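Local coordinates for protein protocadherin gamma-B3 (Homo sapiens, PDB 5K8R) that is a potential calcium-dependent cell-adhesion protein that may help establish and maintain specific neuronal connections in the brain, at residues Gly119-Leu124 with Tyr161-Leu166. Residues are numbered along the deposited sequence; the frame is centred on the assembly and turned at random.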
# COMPACT_ATOMS: atom_id res chain seq x y z
N GLY A 119 -10.78 0.51 19.88
CA GLY A 119 -10.01 0.01 21.00
C GLY A 119 -8.52 -0.08 20.76
O GLY A 119 -7.79 -0.50 21.67
N ALA A 120 -8.05 0.29 19.57
CA ALA A 120 -6.63 0.25 19.28
C ALA A 120 -5.87 1.23 20.15
O ALA A 120 -6.35 2.33 20.45
CB ALA A 120 -6.39 0.55 17.80
N THR A 121 -4.67 0.84 20.56
CA THR A 121 -3.84 1.62 21.46
C THR A 121 -2.58 2.10 20.74
O THR A 121 -1.95 1.33 20.01
CB THR A 121 -3.46 0.81 22.70
OG1 THR A 121 -4.63 0.56 23.49
CG2 THR A 121 -2.44 1.55 23.55
N PHE A 122 -2.24 3.37 20.94
CA PHE A 122 -1.07 3.98 20.33
C PHE A 122 -0.25 4.68 21.41
O PHE A 122 -0.80 5.36 22.28
CB PHE A 122 -1.47 4.98 19.24
CG PHE A 122 -2.44 4.41 18.25
CD1 PHE A 122 -1.99 3.70 17.15
CD2 PHE A 122 -3.81 4.59 18.41
CE1 PHE A 122 -2.89 3.17 16.23
CE2 PHE A 122 -4.71 4.07 17.50
CZ PHE A 122 -4.24 3.36 16.41
N ALA A 123 1.07 4.51 21.34
CA ALA A 123 1.95 5.07 22.35
C ALA A 123 2.07 6.58 22.20
O ALA A 123 2.18 7.11 21.09
CB ALA A 123 3.33 4.42 22.26
N LEU A 124 2.04 7.28 23.33
CA LEU A 124 2.24 8.72 23.38
C LEU A 124 3.51 9.03 24.16
O LEU A 124 3.84 8.34 25.12
CB LEU A 124 1.04 9.42 24.03
CG LEU A 124 -0.25 9.43 23.22
CD1 LEU A 124 -1.33 10.21 23.95
CD2 LEU A 124 -0.00 10.01 21.84
N TYR A 161 2.45 7.07 32.51
CA TYR A 161 2.64 7.30 31.09
C TYR A 161 1.29 7.17 30.39
O TYR A 161 0.47 6.34 30.80
CB TYR A 161 3.66 6.34 30.47
CG TYR A 161 3.25 4.88 30.45
CD1 TYR A 161 2.65 4.32 29.33
CD2 TYR A 161 3.48 4.06 31.55
CE1 TYR A 161 2.28 2.99 29.31
CE2 TYR A 161 3.11 2.73 31.53
CZ TYR A 161 2.52 2.20 30.41
OH TYR A 161 2.15 0.87 30.39
N PRO A 162 1.03 7.99 29.37
CA PRO A 162 -0.27 7.96 28.71
C PRO A 162 -0.26 7.14 27.42
O PRO A 162 0.79 6.89 26.83
CB PRO A 162 -0.54 9.43 28.41
CG PRO A 162 0.84 9.98 28.13
CD PRO A 162 1.82 9.18 28.97
N GLU A 163 -1.45 6.71 27.00
CA GLU A 163 -1.64 6.02 25.73
C GLU A 163 -2.93 6.50 25.10
O GLU A 163 -3.95 6.66 25.78
CB GLU A 163 -1.69 4.49 25.92
CG GLU A 163 -0.36 3.84 26.23
CD GLU A 163 -0.46 2.34 26.38
OE1 GLU A 163 -1.58 1.84 26.62
OE2 GLU A 163 0.57 1.65 26.26
N LEU A 164 -2.88 6.75 23.79
CA LEU A 164 -4.06 7.14 23.05
C LEU A 164 -4.86 5.91 22.66
O LEU A 164 -4.30 4.90 22.24
CB LEU A 164 -3.65 7.93 21.80
CG LEU A 164 -4.72 8.78 21.11
CD1 LEU A 164 -5.17 9.91 22.02
CD2 LEU A 164 -4.17 9.33 19.80
N VAL A 165 -6.18 5.99 22.81
CA VAL A 165 -7.06 4.86 22.51
C VAL A 165 -8.14 5.31 21.54
O VAL A 165 -8.69 6.42 21.67
CB VAL A 165 -7.67 4.25 23.79
CG1 VAL A 165 -8.45 5.29 24.57
CG2 VAL A 165 -8.54 3.05 23.46
N LEU A 166 -8.44 4.47 20.56
CA LEU A 166 -9.45 4.75 19.55
C LEU A 166 -10.78 4.17 20.00
O LEU A 166 -10.90 2.96 20.19
CB LEU A 166 -9.03 4.16 18.21
CG LEU A 166 -9.89 4.50 16.99
CD1 LEU A 166 -9.62 5.93 16.54
CD2 LEU A 166 -9.63 3.52 15.86
O HOH W 1 2.97 5.25 25.51
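Leu124 leans across Leu164 at one end of an antiparallel strand pair in the second cadherin repeat. Its CG lies beside the backbone N (chi1 -70°), which brings CD1 over the neighbouring strand, 3.9 Å from Leu164 CB, while Leu124 CB rests against Pro162 CG at 4.1 Å. The isobutyl group thus fills the hollow between the proline ring and the base of the Leu164 side chain. An alanine in place of Leu124 would probably open a gap there and leave Leu164 CB less well covered. Further along the same face, the Phe122 ring reaches past Leu164 and meets Leu166 CB with its edge, through CE2 at 4.4 Å. Leu164 also touches Leu110 and Leu142, and Phe122 packs on Ile112, all three on strands of the facing sheet, so this face turns into the interior of the β-sandwich. The opposite face, with Thr121, Ala123, Glu163 and Val165, is more polar. There Thr121 CG2 lies 3.2 Å from Glu163 OE1, which also forms a long, weak ion pair with Lys153. Between the faces the backbones are joined by Phe122 N to Leu164 O (2.9 Å) and the reciprocal Leu164 N to Phe122 O, with Leu166 N donating to Ala120 O. Where the strands part, water 1 accepts from Leu124 N (3.1 Å) and lies close enough to Pro162 O to bond to it. The chemistry implies an edge strand held to its sheet by backbone bonds and by apolar side chains on the inner face, while Thr121 and Glu163 meet on the outer face through a methyl-to-carboxylate contact.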